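Local coordinates for reticulocyte-binding protein 2a (Plasmodium vivax, PDB 4Z8N) that probably attaches the malaria parasite to reticulocytes during cell invasion, using the largely helical erythrocyte-binding domain modelled here, at residues Tyr7-Phe10 / Gln16-Ser19; Val21-Phe24 / Met28-Phe31; Val71-Ala76 / Leu108-Asn113; Asn169-Leu174 / Ala220-Ile225. One frame throughout, in Å; residues are numbered along the deposited sequence.

Contact 1. Residues Tyr7-Phe10 / Gln16-Ser19; sequences YLDF and QIIS
The side chain of D9 lies against S19 and I17, bridging two short, weakly bonded strands of an antiparallel beta hairpin that is buried near the middle of this otherwise helical domain. With chi1 at -178°, S19 points OG away from its own N and across to D9 OD1, giving a 2.8 Å hydrogen bond from S19 OG that meets D9 OD1 from above the carboxylate plane. The backbone nitrogen of T20 also reaches OD1, while S19 OG takes a bond from V21 N, which ties this corner to the chain leaving the second strand. D9 OD2 is hydrogen-bonded to H221 on helix 199-237 and forms a salt bridge with R269 on helix 246-297, so one aspartate joins hairpin and helices; R269 would be expected to favour the ionised form of D9. F10 and I18 make a hydrogen-bonded antiparallel pair, and their side chains occupy the sheet face away from D9 and S19. There the F10 ring packs on K112 and V115 of helix 94-115. F10 N reaches I18 O at 2.8 Å, and I18 N returns an equally long bond to F10 O. On the aspartate side, I17 CG2 touches D9 CB at 3.7 Å.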
loop_
_atom_site.group_PDB
_atom_site.type_symbol
_atom_site.label_atom_id
_atom_site.label_comp_id
_atom_site.label_asym_id
_atom_site.label_seq_id
_atom_site.Cartn_x
_atom_site.Cartn_y
_atom_site.Cartn_z
ATOM N N TYR A 7 -7.690 0.877 -1.552
ATOM C CA TYR A 7 -7.138 0.178 -0.392
ATOM C C TYR A 7 -6.519 -1.179 -0.716
ATOM O O TYR A 7 -5.727 -1.701 0.067
ATOM C CB TYR A 7 -8.225 -0.010 0.677
ATOM C CG TYR A 7 -9.445 -0.787 0.218
ATOM C CD1 TYR A 7 -9.477 -2.176 0.270
ATOM C CD2 TYR A 7 -10.572 -0.125 -0.257
ATOM C CE1 TYR A 7 -10.599 -2.884 -0.143
ATOM C CE2 TYR A 7 -11.693 -0.821 -0.673
ATOM C CZ TYR A 7 -11.703 -2.199 -0.614
ATOM O OH TYR A 7 -12.824 -2.885 -1.030
ATOM N N LEU A 8 -6.876 -1.757 -1.858
ATOM C CA LEU A 8 -6.492 -3.138 -2.123
ATOM C C LEU A 8 -5.041 -3.277 -2.570
ATOM O O LEU A 8 -4.707 -3.071 -3.735
ATOM C CB LEU A 8 -7.416 -3.767 -3.169
ATOM C CG LEU A 8 -7.180 -5.267 -3.380
ATOM C CD1 LEU A 8 -7.266 -6.025 -2.060
ATOM C CD2 LEU A 8 -8.159 -5.839 -4.391
ATOM N N ASP A 9 -4.188 -3.632 -1.619
ATOM C CA ASP A 9 -2.809 -4.000 -1.895
ATOM C C ASP A 9 -2.589 -5.404 -1.351
ATOM O O ASP A 9 -3.398 -5.893 -0.566
ATOM C CB ASP A 9 -1.832 -3.009 -1.261
ATOM C CG ASP A 9 -1.942 -1.620 -1.856
ATOM O OD1 ASP A 9 -2.234 -1.511 -3.066
ATOM O OD2 ASP A 9 -1.735 -0.635 -1.118
ATOM N N PHE A 10 -1.504 -6.053 -1.758
ATOM C CA PHE A 10 -1.246 -7.419 -1.312
ATOM C C PHE A 10 0.107 -7.556 -0.625
ATOM O O PHE A 10 1.153 -7.328 -1.234
ATOM C CB PHE A 10 -1.338 -8.385 -2.494
ATOM C CG PHE A 10 -2.651 -8.324 -3.215
ATOM C CD1 PHE A 10 -3.788 -8.893 -2.660
ATOM C CD2 PHE A 10 -2.755 -7.684 -4.439
ATOM C CE1 PHE A 10 -5.000 -8.831 -3.314
ATOM C CE2 PHE A 10 -3.966 -7.618 -5.100
ATOM C CZ PHE A 10 -5.091 -8.194 -4.539
ATOM N N GLN A 16 6.804 -7.591 1.923
ATOM C CA GLN A 16 6.691 -6.765 0.732
ATOM C C GLN A 16 5.214 -6.456 0.477
ATOM O O GLN A 16 4.333 -7.259 0.787
ATOM C CB GLN A 16 7.329 -7.465 -0.474
ATOM C CG GLN A 16 6.332 -8.252 -1.318
ATOM C CD GLN A 16 6.924 -8.845 -2.591
ATOM O OE1 GLN A 16 7.976 -8.418 -3.077
ATOM N NE2 GLN A 16 6.231 -9.830 -3.146
ATOM N N ILE A 17 4.943 -5.271 -0.048
ATOM C CA ILE A 17 3.580 -4.905 -0.389
ATOM C C ILE A 17 3.502 -4.647 -1.883
ATOM O O ILE A 17 4.119 -3.713 -2.395
ATOM C CB ILE A 17 3.100 -3.659 0.390
ATOM C CG1 ILE A 17 3.096 -3.934 1.898
ATOM C CG2 ILE A 17 1.712 -3.244 -0.075
ATOM C CD1 ILE A 17 2.648 -2.748 2.739
ATOM N N ILE A 18 2.764 -5.497 -2.585
ATOM C CA ILE A 18 2.522 -5.286 -4.003
ATOM C C ILE A 18 1.238 -4.490 -4.167
ATOM O O ILE A 18 0.169 -4.930 -3.746
ATOM C CB ILE A 18 2.427 -6.611 -4.767
ATOM C CG1 ILE A 18 3.767 -7.344 -4.704
ATOM C CG2 ILE A 18 2.021 -6.361 -6.211
ATOM C CD1 ILE A 18 3.769 -8.668 -5.423
ATOM N N SER A 19 1.350 -3.310 -4.766
ATOM C CA SER A 19 0.214 -2.408 -4.873
ATOM C C SER A 19 -0.479 -2.529 -6.226
ATOM O O SER A 19 0.157 -2.811 -7.240
ATOM C CB SER A 19 0.661 -0.965 -4.635
ATOM O OG SER A 19 -0.437 -0.074 -4.683
#

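Contact 2. Residues Val21-Phe24 / Met28-Phe31; sequences VYPF and MNYF
The 2.8 Å hydrogen bond from F24 N to V21 O closes the turn that presents P23 to M28 and N29, all three of them buried. A cis peptide bond precedes P23, and its ring meets the helix through two carbons. P23 CB faces M28 CB at 4.1 Å, and P23 CG lies 3.9 Å from N29 ND2, an apolar carbon against an amide nitrogen with no hydrogen bond between them. The proline carbonyl is also in touch: P23 O lies 3.8 Å from M28 CG. With a cis proline third among its four residues, V21-F24 is a type VI beta turn, and it carries the chain out of strand 17-19 and into helix 26-37, of whose early part M28 and N29 are members. The aromatic residue before the proline folds back on it, and P23 CB sits 3.8 Å above one face of the Y22 ring, displaced toward its rim. In a similar way Y22 N lies over a face of the F24 ring. M28 starts toward the proline at its CB, but bends at chi2 (-63°) and chi3 take its sulfur end elsewhere, among V56 and M60 of helix 42-69 and M126 of helix 119-136. N29 has CG anti to its backbone nitrogen (chi1 -156°), which lets the amide cross the rim of the proline ring at a slant, and its side chain further touches K264 of helix 246-297.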
loop_
_atom_site.group_PDB
_atom_site.type_symbol
_atom_site.label_atom_id
_atom_site.label_comp_id
_atom_site.label_asym_id
_atom_site.label_seq_id
_atom_site.Cartn_x
_atom_site.Cartn_y
_atom_site.Cartn_z
ATOM N N VAL A 21 -1.911 -0.041 -7.572
ATOM C CA VAL A 21 -1.817 1.289 -8.160
ATOM C C VAL A 21 -0.358 1.708 -8.362
ATOM O O VAL A 21 0.542 1.222 -7.674
ATOM C CB VAL A 21 -2.538 2.344 -7.288
ATOM C CG1 VAL A 21 -3.996 1.959 -7.079
ATOM C CG2 VAL A 21 -1.832 2.520 -5.956
ATOM N N TYR A 22 -0.139 2.597 -9.326
ATOM C CA TYR A 22 1.188 3.126 -9.636
ATOM C C TYR A 22 1.864 3.666 -8.377
ATOM O O TYR A 22 1.217 4.332 -7.573
ATOM C CB TYR A 22 1.064 4.223 -10.699
ATOM C CG TYR A 22 2.372 4.785 -11.206
ATOM C CD1 TYR A 22 3.019 5.815 -10.531
ATOM C CD2 TYR A 22 2.951 4.304 -12.374
ATOM C CE1 TYR A 22 4.210 6.336 -10.994
ATOM C CE2 TYR A 22 4.140 4.822 -12.846
ATOM C CZ TYR A 22 4.767 5.837 -12.152
ATOM O OH TYR A 22 5.952 6.355 -12.619
ATOM N N PRO A 23 3.167 3.388 -8.195
ATOM C CA PRO A 23 4.080 2.655 -9.078
ATOM C C PRO A 23 4.205 1.159 -8.772
ATOM O O PRO A 23 5.228 0.566 -9.117
ATOM C CB PRO A 23 5.412 3.354 -8.824
ATOM C CG PRO A 23 5.348 3.686 -7.368
ATOM C CD PRO A 23 3.891 3.989 -7.060
ATOM N N PHE A 24 3.200 0.583 -8.113
ATOM C CA PHE A 24 3.064 -0.870 -7.939
ATOM C C PHE A 24 4.121 -1.532 -7.042
ATOM O O PHE A 24 3.774 -2.285 -6.131
ATOM C CB PHE A 24 3.052 -1.557 -9.310
ATOM C CG PHE A 24 2.122 -0.907 -10.297
ATOM C CD1 PHE A 24 0.748 -1.009 -10.146
ATOM C CD2 PHE A 24 2.621 -0.185 -11.370
ATOM C CE1 PHE A 24 -0.110 -0.407 -11.048
ATOM C CE2 PHE A 24 1.770 0.420 -12.276
ATOM C CZ PHE A 24 0.402 0.310 -12.115
ATOM N N MET A 28 10.470 0.691 -7.582
ATOM C CA MET A 28 10.257 1.648 -8.662
ATOM C C MET A 28 10.219 3.058 -8.102
ATOM O O MET A 28 10.700 4.003 -8.726
ATOM C CB MET A 28 8.964 1.333 -9.420
ATOM C CG MET A 28 8.898 -0.093 -9.958
ATOM S SD MET A 28 10.180 -0.459 -11.176
ATOM C CE MET A 28 9.516 0.341 -12.628
ATOM N N ASN A 29 9.639 3.188 -6.914
ATOM C CA ASN A 29 9.630 4.452 -6.202
ATOM C C ASN A 29 11.053 4.854 -5.832
ATOM O O ASN A 29 11.436 6.017 -5.940
ATOM C CB ASN A 29 8.762 4.349 -4.947
ATOM C CG ASN A 29 8.239 5.692 -4.490
ATOM O OD1 ASN A 29 9.009 6.583 -4.134
ATOM N ND2 ASN A 29 6.921 5.842 -4.485
ATOM N N TYR A 30 11.831 3.868 -5.403
ATOM C CA TYR A 30 13.222 4.078 -5.028
ATOM C C TYR A 30 14.064 4.558 -6.213
ATOM O O TYR A 30 14.873 5.478 -6.079
ATOM C CB TYR A 30 13.804 2.787 -4.443
ATOM C CG TYR A 30 15.303 2.808 -4.242
ATOM C CD1 TYR A 30 15.867 3.454 -3.151
ATOM C CD2 TYR A 30 16.152 2.170 -5.138
ATOM C CE1 TYR A 30 17.232 3.475 -2.961
ATOM C CE2 TYR A 30 17.523 2.185 -4.956
ATOM C CZ TYR A 30 18.056 2.839 -3.867
ATOM O OH TYR A 30 19.415 2.859 -3.676
ATOM N N PHE A 31 13.865 3.941 -7.375
ATOM C CA PHE A 31 14.626 4.302 -8.566
ATOM C C PHE A 31 14.321 5.732 -9.006
ATOM O O PHE A 31 15.189 6.424 -9.542
ATOM C CB PHE A 31 14.337 3.322 -9.706
ATOM C CG PHE A 31 14.783 1.916 -9.423
ATOM C CD1 PHE A 31 15.905 1.672 -8.646
ATOM C CD2 PHE A 31 14.074 0.835 -9.925
ATOM C CE1 PHE A 31 16.320 0.377 -8.381
ATOM C CE2 PHE A 31 14.481 -0.464 -9.662
ATOM C CZ PHE A 31 15.606 -0.692 -8.889
#

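Contact 3. Residues Val71-Ala76 / Leu108-Asn113; sequences VPKKAA and LDAYKN
Segments 71-76 and 108-113 run antiparallel at 158° with their axes 9.3 Å apart, and the backbones come nearest at K73 and Y111. They belong to an antiparallel pair of helices, 71-85 and 94-115, both within the Rh5 coiled-coil family region of this domain, and the disulfide between C70, just ahead of helix 71-85, and C114 of helix 94-115 ties them covalently beside the contact. Y111 lies between the two helices. Its CG is anti to the backbone nitrogen (chi1 -179°), which swings the ring across toward K74. The K74 backbone lies over one face of that ring, with K74 CA 4.0 Å from Y111 CE1, and K74 CB comes closer to the same carbon at 3.6 Å. From there the lysine chain runs alongside the tyrosine, pointing the same way, until K74 CD lies 3.6 Å from Y111 OH. Late bends in the lysine, at chi3 and chi4, then lead its amino group back toward its own helix, where NZ forms a salt bridge with E78. The charge is thus met within one helix, and the methylenes are what the tyrosine touches. L5 and L8 of the N-terminal segment also pack on Y111, which is buried although both lysines keep partial access to solvent. K73 reaches the second helix differently. Its CG approaches near the plane of the Y111 ring, at the edge, and lies 3.6 Å from Y111 CA. Its chain then bends over the neighbouring alanine, and K73 CE rests 3.9 Å from A110 CB.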
loop_
_atom_site.group_PDB
_atom_site.type_symbol
_atom_site.label_atom_id
_atom_site.label_comp_id
_atom_site.label_asym_id
_atom_site.label_seq_id
_atom_site.Cartn_x
_atom_site.Cartn_y
_atom_site.Cartn_z
ATOM N N VAL A 71 -8.010 -5.591 -15.140
ATOM C CA VAL A 71 -9.179 -4.731 -14.966
ATOM C C VAL A 71 -10.526 -5.462 -15.125
ATOM O O VAL A 71 -11.414 -5.271 -14.291
ATOM C CB VAL A 71 -9.129 -3.527 -15.938
ATOM C CG1 VAL A 71 -10.451 -2.775 -15.940
ATOM C CG2 VAL A 71 -7.986 -2.599 -15.559
ATOM N N PRO A 72 -10.688 -6.302 -16.175
ATOM C CA PRO A 72 -11.959 -7.035 -16.252
ATOM C C PRO A 72 -12.204 -7.904 -15.020
ATOM O O PRO A 72 -13.346 -8.051 -14.580
ATOM C CB PRO A 72 -11.791 -7.906 -17.502
ATOM C CG PRO A 72 -10.793 -7.186 -18.328
ATOM C CD PRO A 72 -9.836 -6.584 -17.347
ATOM N N LYS A 73 -11.134 -8.464 -14.469
ATOM C CA LYS A 73 -11.230 -9.242 -13.243
ATOM C C LYS A 73 -11.611 -8.350 -12.060
ATOM O O LYS A 73 -12.398 -8.746 -11.199
ATOM C CB LYS A 73 -9.912 -9.962 -12.963
ATOM C CG LYS A 73 -9.964 -10.862 -11.751
ATOM C CD LYS A 73 -10.992 -11.958 -11.941
ATOM C CE LYS A 73 -11.893 -12.074 -10.730
ATOM N NZ LYS A 73 -12.772 -10.886 -10.554
ATOM N N LYS A 74 -11.052 -7.145 -12.027
ATOM C CA LYS A 74 -11.357 -6.185 -10.972
ATOM C C LYS A 74 -12.818 -5.759 -11.029
ATOM O O LYS A 74 -13.476 -5.622 -9.998
ATOM C CB LYS A 74 -10.450 -4.959 -11.085
ATOM C CG LYS A 74 -10.696 -3.907 -10.015
ATOM C CD LYS A 74 -9.753 -2.730 -10.172
ATOM C CE LYS A 74 -9.983 -1.998 -11.478
ATOM N NZ LYS A 74 -11.352 -1.419 -11.555
ATOM N N ALA A 75 -13.318 -5.558 -12.246
ATOM C CA ALA A 75 -14.700 -5.146 -12.459
ATOM C C ALA A 75 -15.681 -6.185 -11.927
ATOM O O ALA A 75 -16.614 -5.849 -11.196
ATOM C CB ALA A 75 -14.951 -4.893 -13.934
ATOM N N ALA A 76 -15.465 -7.444 -12.298
ATOM C CA ALA A 76 -16.307 -8.540 -11.834
ATOM C C ALA A 76 -16.296 -8.624 -10.310
ATOM O O ALA A 76 -17.334 -8.837 -9.681
ATOM C CB ALA A 76 -15.850 -9.860 -12.444
ATOM N N LEU A 108 -11.691 -12.620 -5.688
ATOM C CA LEU A 108 -10.627 -11.906 -4.988
ATOM C C LEU A 108 -9.309 -12.650 -5.165
ATOM O O LEU A 108 -8.265 -12.043 -5.401
ATOM C CB LEU A 108 -10.955 -11.745 -3.501
ATOM C CG LEU A 108 -9.863 -11.129 -2.616
ATOM C CD1 LEU A 108 -9.471 -9.738 -3.098
ATOM C CD2 LEU A 108 -10.293 -11.092 -1.151
ATOM N N ASP A 109 -9.366 -13.973 -5.058
ATOM C CA ASP A 109 -8.177 -14.801 -5.217
ATOM C C ASP A 109 -7.649 -14.747 -6.648
ATOM O O ASP A 109 -6.439 -14.741 -6.870
ATOM C CB ASP A 109 -8.475 -16.248 -4.820
ATOM C CG ASP A 109 -7.242 -17.126 -4.863
ATOM O OD1 ASP A 109 -6.183 -16.691 -4.363
ATOM O OD2 ASP A 109 -7.330 -18.249 -5.402
ATOM N N ALA A 110 -8.559 -14.706 -7.616
ATOM C CA ALA A 110 -8.171 -14.672 -9.024
ATOM C C ALA A 110 -7.537 -13.333 -9.396
ATOM O O ALA A 110 -6.574 -13.288 -10.160
ATOM C CB ALA A 110 -9.374 -14.957 -9.917
ATOM N N TYR A 111 -8.081 -12.246 -8.852
ATOM C CA TYR A 111 -7.538 -10.916 -9.109
ATOM C C TYR A 111 -6.153 -10.769 -8.490
ATOM O O TYR A 111 -5.244 -10.228 -9.115
ATOM C CB TYR A 111 -8.479 -9.828 -8.575
ATOM C CG TYR A 111 -7.993 -8.418 -8.831
ATOM C CD1 TYR A 111 -7.850 -7.939 -10.127
ATOM C CD2 TYR A 111 -7.686 -7.562 -7.781
ATOM C CE1 TYR A 111 -7.408 -6.654 -10.373
ATOM C CE2 TYR A 111 -7.242 -6.267 -8.017
ATOM C CZ TYR A 111 -7.106 -5.821 -9.316
ATOM O OH TYR A 111 -6.668 -4.539 -9.568
ATOM N N LYS A 112 -6.002 -11.257 -7.261
ATOM C CA LYS A 112 -4.715 -11.223 -6.573
ATOM C C LYS A 112 -3.631 -11.936 -7.380
ATOM O O LYS A 112 -2.505 -11.449 -7.484
ATOM C CB LYS A 112 -4.832 -11.856 -5.184
ATOM C CG LYS A 112 -3.511 -11.947 -4.432
ATOM C CD LYS A 112 -3.693 -12.588 -3.066
ATOM C CE LYS A 112 -2.383 -12.621 -2.294
ATOM N NZ LYS A 112 -2.539 -13.255 -0.955
ATOM N N ASN A 113 -3.979 -13.083 -7.954
ATOM C CA ASN A 113 -3.026 -13.858 -8.743
ATOM C C ASN A 113 -2.673 -13.173 -10.057
ATOM O O ASN A 113 -1.534 -13.245 -10.518
ATOM C CB ASN A 113 -3.573 -15.259 -9.015
ATOM C CG ASN A 113 -3.556 -16.137 -7.781
ATOM O OD1 ASN A 113 -2.740 -15.943 -6.880
ATOM N ND2 ASN A 113 -4.454 -17.112 -7.735
#

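Contact 4. Residues Asn169-Leu174 / Ala220-Ile225; sequences NYVNYL and AHTGKI
Helices 168-194 and 199-237 form an antiparallel hairpin within the helical domain, and V171, L174 and T222 meet between its arms, well away from the connecting turn. The backbones come nearest at V171 and T222, with the V171 CA and T222 CA atoms 7.0 Å apart. T222 turns toward the other helix and touches it with both branches of its side chain. Its methyl carbon CG2 meets V171 CG2 at 3.6 Å, the two side chains crossing at a slant. The hydroxyl branch faces L174, whose CD1 lies 3.8 Å from T222 OG1 as the leucine and threonine side chains pass one another, each heading toward the other's helix. This is a nonpolar approach: chi1 of -78° sets OG1 beside its own backbone nitrogen, where it is hydrogen-bonded to G218 O one turn earlier in the same helix. Beyond the threonine, L174 reaches L277 and I225 reaches Y263, both on helix 246-297, so this third helix backs the pair. With the hydroxyl engaged inside its own helix, T222 probably presents itself to the other arm much as an apolar residue would. No hydrogen bond crosses between the segments; the attraction between them therefore rests on van der Waals contact of the T222 branches with V171 and L174.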
loop_
_atom_site.group_PDB
_atom_site.type_symbol
_atom_site.label_atom_id
_atom_site.label_comp_id
_atom_site.label_asym_id
_atom_site.label_seq_id
_atom_site.Cartn_x
_atom_site.Cartn_y
_atom_site.Cartn_z
ATOM N N ASN A 169 -2.209 9.876 14.012
ATOM C CA ASN A 169 -3.646 10.006 13.800
ATOM C C ASN A 169 -4.217 8.891 12.927
ATOM O O ASN A 169 -5.363 8.483 13.114
ATOM C CB ASN A 169 -3.971 11.371 13.197
ATOM C CG ASN A 169 -4.214 12.424 14.259
ATOM O OD1 ASN A 169 -3.274 12.949 14.856
ATOM N ND2 ASN A 169 -5.483 12.732 14.505
ATOM N N TYR A 170 -3.423 8.403 11.975
ATOM C CA TYR A 170 -3.794 7.210 11.220
ATOM C C TYR A 170 -3.895 6.025 12.167
ATOM O O TYR A 170 -4.916 5.341 12.225
ATOM C CB TYR A 170 -2.773 6.891 10.123
ATOM C CG TYR A 170 -2.650 7.915 9.021
ATOM C CD1 TYR A 170 -3.771 8.529 8.478
ATOM C CD2 TYR A 170 -1.403 8.258 8.512
ATOM C CE1 TYR A 170 -3.650 9.465 7.462
ATOM C CE2 TYR A 170 -1.273 9.189 7.501
ATOM C CZ TYR A 170 -2.398 9.789 6.980
ATOM O OH TYR A 170 -2.268 10.716 5.971
ATOM N N VAL A 171 -2.810 5.800 12.904
ATOM C CA VAL A 171 -2.677 4.654 13.793
ATOM C C VAL A 171 -3.800 4.581 14.815
ATOM O O VAL A 171 -4.419 3.532 14.993
ATOM C CB VAL A 171 -1.336 4.685 14.545
ATOM C CG1 VAL A 171 -1.163 3.420 15.374
ATOM C CG2 VAL A 171 -0.188 4.852 13.569
ATOM N N ASN A 172 -4.053 5.700 15.487
ATOM C CA ASN A 172 -5.089 5.756 16.510
ATOM C C ASN A 172 -6.470 5.531 15.920
ATOM O O ASN A 172 -7.308 4.870 16.530
ATOM C CB ASN A 172 -5.046 7.093 17.251
ATOM C CG ASN A 172 -3.793 7.251 18.089
ATOM O OD1 ASN A 172 -3.189 6.266 18.514
ATOM N ND2 ASN A 172 -3.396 8.494 18.331
ATOM N N TYR A 173 -6.709 6.070 14.730
ATOM C CA TYR A 173 -7.990 5.855 14.070
ATOM C C TYR A 173 -8.187 4.379 13.732
ATOM O O TYR A 173 -9.212 3.794 14.079
ATOM C CB TYR A 173 -8.109 6.704 12.804
ATOM C CG TYR A 173 -9.419 6.498 12.072
ATOM C CD1 TYR A 173 -10.633 6.707 12.715
ATOM C CD2 TYR A 173 -9.440 6.092 10.744
ATOM C CE1 TYR A 173 -11.835 6.515 12.054
ATOM C CE2 TYR A 173 -10.635 5.901 10.074
ATOM C CZ TYR A 173 -11.828 6.114 10.733
ATOM O OH TYR A 173 -13.020 5.925 10.071
ATOM N N LEU A 174 -7.203 3.784 13.059
ATOM C CA LEU A 174 -7.272 2.373 12.682
ATOM C C LEU A 174 -7.486 1.473 13.894
ATOM O O LEU A 174 -8.335 0.582 13.872
ATOM C CB LEU A 174 -6.000 1.948 11.945
ATOM C CG LEU A 174 -5.755 2.578 10.574
ATOM C CD1 LEU A 174 -4.483 2.024 9.943
ATOM C CD2 LEU A 174 -6.949 2.354 9.667
ATOM N N ALA A 220 -0.398 -2.550 7.732
ATOM C CA ALA A 220 0.810 -2.931 7.009
ATOM C C ALA A 220 1.515 -1.699 6.436
ATOM O O ALA A 220 2.735 -1.562 6.544
ATOM C CB ALA A 220 0.475 -3.921 5.901
ATOM N N HIS A 221 0.742 -0.803 5.829
ATOM C CA HIS A 221 1.288 0.449 5.315
ATOM C C HIS A 221 1.766 1.351 6.447
ATOM O O HIS A 221 2.783 2.031 6.318
ATOM C CB HIS A 221 0.251 1.185 4.464
ATOM C CG HIS A 221 0.084 0.616 3.090
ATOM N ND1 HIS A 221 1.131 0.509 2.198
ATOM C CD2 HIS A 221 -1.007 0.137 2.449
ATOM C CE1 HIS A 221 0.692 -0.020 1.071
ATOM N NE2 HIS A 221 -0.602 -0.258 1.196
ATOM N N THR A 222 1.022 1.358 7.550
ATOM C CA THR A 222 1.384 2.145 8.725
ATOM C C THR A 222 2.749 1.734 9.278
ATOM O O THR A 222 3.548 2.580 9.684
ATOM C CB THR A 222 0.317 2.006 9.833
ATOM O OG1 THR A 222 -0.812 2.826 9.511
ATOM C CG2 THR A 222 0.870 2.435 11.177
ATOM N N GLY A 223 3.012 0.431 9.288
ATOM C CA GLY A 223 4.302 -0.080 9.715
ATOM C C GLY A 223 5.441 0.446 8.858
ATOM O O GLY A 223 6.510 0.776 9.372
ATOM N N LYS A 224 5.211 0.526 7.549
ATOM C CA LYS A 224 6.220 1.022 6.618
ATOM C C LYS A 224 6.465 2.514 6.812
ATOM O O LYS A 224 7.607 2.975 6.771
ATOM C CB LYS A 224 5.805 0.752 5.170
ATOM C CG LYS A 224 5.547 -0.710 4.851
ATOM C CD LYS A 224 6.807 -1.543 4.991
ATOM C CE LYS A 224 6.576 -2.959 4.491
ATOM N NZ LYS A 224 7.808 -3.787 4.571
ATOM N N ILE A 225 5.385 3.263 7.009
ATOM C CA ILE A 225 5.473 4.700 7.237
ATOM C C ILE A 225 6.303 5.013 8.477
ATOM O O ILE A 225 7.213 5.840 8.435
ATOM C CB ILE A 225 4.078 5.323 7.388
ATOM C CG1 ILE A 225 3.295 5.185 6.082
ATOM C CG2 ILE A 225 4.182 6.784 7.798
ATOM C CD1 ILE A 225 1.837 5.552 6.207
#

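Contacts 1 and 2 are buried and follow each other in the chain, strand 17-19 leading into helix 26-37; contacts 3 and 4 each join a pair of helices and are only partly buried. Contact 1 is the hub. Its D9 carboxylate and I17 link the hairpin to helix 199-237 of contact 4, its L8 and F10 pack on Y111 of contact 3, and its S19 N probably bonds to F24 O of contact 2, 3.0 Å away. Contacts 3 and 4 themselves do not touch, their centres lying about 26 Å apart. Polar bonds span the segments in contact 1 alone. Contact 2 relies on a proline, contact 3 on lysine methylenes against an aromatic ring, and contact 4 on the branched side chains of valine, leucine and threonine.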